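PDB 2AWI: PrgX from Enterococcus faecalis, which acts as the receptor for the peptide sex pheromone cCF10 and, probably as a DNA-binding repressor, takes part in regulating conjugation. Local coordinates for residues A[95-100]-A[112-117]. The protein carries 1 engineered substitution. Numbering follows the deposited sequence.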
ATOM      1  N   ASN A  95      -7.273 -52.683  -2.308  1.00 63.65           N
ATOM      2  CA  ASN A  95      -6.474 -52.340  -1.140  1.00 62.58           C
ATOM      3  C   ASN A  95      -7.379 -51.993   0.029  1.00 62.40           C
ATOM      4  O   ASN A  95      -7.090 -52.334   1.175  1.00 62.15           O
ATOM      5  CB  ASN A  95      -5.558 -51.161  -1.457  1.00 57.99           C
ATOM      6  CG  ASN A  95      -4.351 -51.569  -2.272  1.00 57.76           C
ATOM      7  OD1 ASN A  95      -3.863 -50.805  -3.104  1.00 52.51           O
ATOM      8  ND2 ASN A  95      -3.854 -52.775  -2.028  1.00 54.12           N
ATOM      9  N   PHE A  96      -8.481 -51.317  -0.275  1.00 52.78           N
ATOM     10  CA  PHE A  96      -9.440 -50.917   0.744  1.00 52.61           C
ATOM     11  C   PHE A  96     -10.049 -52.141   1.409  1.00 52.34           C
ATOM     12  O   PHE A  96     -10.464 -52.083   2.564  1.00 51.00           O
ATOM     13  CB  PHE A  96     -10.548 -50.069   0.122  1.00 45.43           C
ATOM     14  CG  PHE A  96     -11.539 -49.539   1.117  1.00 45.46           C
ATOM     15  CD1 PHE A  96     -11.144 -48.627   2.092  1.00 47.15           C
ATOM     16  CD2 PHE A  96     -12.870 -49.952   1.080  1.00 43.31           C
ATOM     17  CE1 PHE A  96     -12.065 -48.130   3.019  1.00 46.22           C
ATOM     18  CE2 PHE A  96     -13.797 -49.465   1.996  1.00 35.72           C
ATOM     19  CZ  PHE A  96     -13.398 -48.553   2.969  1.00 44.62           C
ATOM     20  N   GLN A  97     -10.102 -53.249   0.677  1.00 59.50           N
ATOM     21  CA  GLN A  97     -10.669 -54.482   1.214  1.00 62.69           C
ATOM     22  C   GLN A  97      -9.716 -55.139   2.199  1.00 61.13           C
ATOM     23  O   GLN A  97     -10.101 -56.038   2.945  1.00 61.28           O
ATOM     24  CB  GLN A  97     -10.991 -55.464   0.083  1.00 79.21           C
ATOM     25  CG  GLN A  97     -12.030 -54.957  -0.905  1.00 82.27           C
ATOM     26  CD  GLN A  97     -12.365 -55.980  -1.979  1.00 83.41           C
ATOM     27  OE1 GLN A  97     -13.116 -55.694  -2.912  1.00 83.43           O
ATOM     28  NE2 GLN A  97     -11.808 -57.180  -1.848  1.00 84.87           N
ATOM     29  N   ARG A  98      -8.466 -54.690   2.194  1.00 58.59           N
ATOM     30  CA  ARG A  98      -7.460 -55.233   3.097  1.00 57.14           C
ATOM     31  C   ARG A  98      -7.354 -54.340   4.330  1.00 55.74           C
ATOM     32  O   ARG A  98      -7.237 -54.821   5.455  1.00 56.76           O
ATOM     33  CB  ARG A  98      -6.099 -55.302   2.396  1.00 60.15           C
ATOM     34  CG  ARG A  98      -4.977 -55.825   3.286  1.00 62.28           C
ATOM     35  CD  ARG A  98      -3.601 -55.778   2.609  1.00 64.48           C
ATOM     36  NE  ARG A  98      -3.158 -54.416   2.300  1.00 65.23           N
ATOM     37  CZ  ARG A  98      -3.343 -53.811   1.131  1.00 62.90           C
ATOM     38  NH1 ARG A  98      -3.963 -54.443   0.143  1.00 59.91           N
ATOM     39  NH2 ARG A  98      -2.911 -52.569   0.947  1.00 61.74           N
ATOM     40  N   ILE A  99      -7.412 -53.035   4.099  1.00 45.95           N
ATOM     41  CA  ILE A  99      -7.305 -52.048   5.163  1.00 45.38           C
ATOM     42  C   ILE A  99      -8.551 -51.951   6.037  1.00 43.25           C
ATOM     43  O   ILE A  99      -8.455 -52.001   7.263  1.00 40.34           O
ATOM     44  CB  ILE A  99      -7.010 -50.642   4.576  1.00 57.07           C
ATOM     45  CG1 ILE A  99      -5.666 -50.651   3.837  1.00 59.77           C
ATOM     46  CG2 ILE A  99      -7.006 -49.601   5.685  1.00 55.86           C
ATOM     47  CD1 ILE A  99      -4.473 -50.975   4.714  1.00 65.10           C
ATOM     48  N   GLU A 100      -9.710 -51.806   5.397  1.00 49.34           N
ATOM     49  CA  GLU A 100     -10.990 -51.670   6.099  1.00 49.43           C
ATOM     50  C   GLU A 100     -11.106 -52.593   7.313  1.00 48.81           C
ATOM     51  O   GLU A 100     -11.418 -52.143   8.414  1.00 48.37           O
ATOM     52  CB  GLU A 100     -12.150 -51.919   5.125  1.00 48.38           C
ATOM     53  CG  GLU A 100     -13.509 -51.395   5.579  1.00 50.59           C
ATOM     54  CD  GLU A 100     -14.087 -52.172   6.748  1.00 57.40           C
ATOM     55  OE1 GLU A 100     -14.126 -53.420   6.670  1.00 57.77           O
ATOM     56  OE2 GLU A 100     -14.515 -51.539   7.740  1.00 63.23           O
ATOM     57  N   ILE A 112      -4.684 -44.598   8.587  1.00 34.99           N
ATOM     58  CA  ILE A 112      -4.561 -44.974   7.184  1.00 36.55           C
ATOM     59  C   ILE A 112      -5.961 -45.178   6.604  1.00 37.03           C
ATOM     60  O   ILE A 112      -6.267 -44.722   5.499  1.00 35.81           O
ATOM     61  CB  ILE A 112      -3.749 -46.275   7.030  1.00 36.16           C
ATOM     62  CG1 ILE A 112      -2.301 -46.035   7.460  1.00 34.93           C
ATOM     63  CG2 ILE A 112      -3.800 -46.749   5.595  1.00 32.70           C
ATOM     64  CD1 ILE A 112      -1.465 -47.299   7.512  1.00 39.20           C
ATOM     65  N   TYR A 113      -6.802 -45.861   7.375  1.00 40.64           N
ATOM     66  CA  TYR A 113      -8.182 -46.137   6.997  1.00 40.62           C
ATOM     67  C   TYR A 113      -8.905 -44.860   6.580  1.00 40.44           C
ATOM     68  O   TYR A 113      -9.514 -44.808   5.515  1.00 42.05           O
ATOM     69  CB  TYR A 113      -8.910 -46.785   8.178  1.00 41.33           C
ATOM     70  CG  TYR A 113     -10.412 -46.820   8.039  1.00 44.08           C
ATOM     71  CD1 TYR A 113     -11.029 -47.666   7.115  1.00 44.17           C
ATOM     72  CD2 TYR A 113     -11.219 -45.994   8.822  1.00 36.35           C
ATOM     73  CE1 TYR A 113     -12.415 -47.691   6.975  1.00 41.38           C
ATOM     74  CE2 TYR A 113     -12.602 -46.009   8.692  1.00 35.65           C
ATOM     75  CZ  TYR A 113     -13.195 -46.860   7.766  1.00 41.64           C
ATOM     76  OH  TYR A 113     -14.566 -46.886   7.637  1.00 43.45           O
ATOM     77  N   LEU A 114      -8.842 -43.834   7.425  1.00 33.15           N
ATOM     78  CA  LEU A 114      -9.492 -42.560   7.120  1.00 32.64           C
ATOM     79  C   LEU A 114      -8.867 -41.957   5.862  1.00 34.68           C
ATOM     80  O   LEU A 114      -9.460 -41.093   5.209  1.00 34.23           O
ATOM     81  CB  LEU A 114      -9.349 -41.583   8.298  1.00 30.10           C
ATOM     82  CG  LEU A 114     -10.043 -41.995   9.603  1.00 26.82           C
ATOM     83  CD1 LEU A 114      -9.715 -40.997  10.715  1.00 19.19           C
ATOM     84  CD2 LEU A 114     -11.551 -42.084   9.373  1.00 21.10           C
ATOM     85  N   GLY A 115      -7.660 -42.420   5.539  1.00 44.62           N
ATOM     86  CA  GLY A 115      -6.976 -41.949   4.350  1.00 44.72           C
ATOM     87  C   GLY A 115      -7.713 -42.460   3.124  1.00 46.90           C
ATOM     88  O   GLY A 115      -7.821 -41.767   2.107  1.00 47.06           O
ATOM     89  N   TYR A 116      -8.222 -43.683   3.222  1.00 40.71           N
ATOM     90  CA  TYR A 116      -8.979 -44.280   2.129  1.00 42.03           C
ATOM     91  C   TYR A 116     -10.360 -43.634   2.026  1.00 42.14           C
ATOM     92  O   TYR A 116     -10.863 -43.401   0.927  1.00 43.44           O
ATOM     93  CB  TYR A 116      -9.135 -45.786   2.336  1.00 47.60           C
ATOM     94  CG  TYR A 116      -7.903 -46.598   2.004  1.00 49.30           C
ATOM     95  CD1 TYR A 116      -6.731 -46.473   2.751  1.00 45.51           C
ATOM     96  CD2 TYR A 116      -7.917 -47.504   0.944  1.00 47.90           C
ATOM     97  CE1 TYR A 116      -5.600 -47.239   2.449  1.00 46.91           C
ATOM     98  CE2 TYR A 116      -6.798 -48.272   0.634  1.00 48.76           C
ATOM     99  CZ  TYR A 116      -5.645 -48.137   1.388  1.00 47.13           C
ATOM    100  OH  TYR A 116      -4.548 -48.903   1.072  1.00 47.88           O
ATOM    101  N   ILE A 117     -10.973 -43.344   3.169  1.00 54.67           N
ATOM    102  CA  ILE A 117     -12.292 -42.722   3.168  1.00 54.16           C
ATOM    103  C   ILE A 117     -12.213 -41.380   2.465  1.00 54.91           C
ATOM    104  O   ILE A 117     -13.098 -41.017   1.692  1.00 55.12           O
ATOM    105  CB  ILE A 117     -12.818 -42.508   4.601  1.00 42.11           C
ATOM    106  CG1 ILE A 117     -13.004 -43.861   5.287  1.00 44.97           C
ATOM    107  CG2 ILE A 117     -14.141 -41.742   4.568  1.00 38.79           C
ATOM    108  CD1 ILE A 117     -13.979 -44.781   4.578  1.00 47.27           C
TER
HETATM  109  O   HOH W   1     -15.687 -49.368   7.425  1.00 54.32           O
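Y116 has the largest area covered across this interface: with chi1 in the m well its CA–CB bond heads for helix 92-102 and the ring turns one face to I99 CG2, while I99 CG1 comes within 3.5 Å of Y116 CZ. N95 CB meets the edge of the same ring, 3.5 Å from Y116 OH. I99, m at both chi angles, also has its CA–CB bond toward the partner helix, bringing CG2 to 3.9 Å from Y113 CA and 4.3 Å from I112 CG2. F96 starts out sideways, but its t rotamer swings the phenyl ring into the groove beside Y116, with CD1 3.5 Å from Y116 CB, CE1 4.0 Å from Y113 CE1 and CZ 4.1 Å from I117 CD1. These residues join consecutive helices, 92-102 and 107-122, in a roughly antiparallel hairpin (segment axes 9.9 Å apart, 141° between directions), consistent with the helical-hairpin build of the TPR-like C-terminal region. Helix 74-87 packs against I99 and I112, and F130 of helix 128-142 against Y113 and I117. Y113, also t, leans its ring toward E100, whose CG lies 4.1 Å from Y113 CE1. Their polar ends share a water, 2.5 Å from E100 OE2 and 2.7 Å from Y113 OH, while E100 also forms a salt bridge with R103. R98 runs t at chi1 and chi2, then turns at chi3 (p); R98 NE is salt-bridged to E78, and R98 NH2 comes no closer than 4.0 Å to Y116 OH.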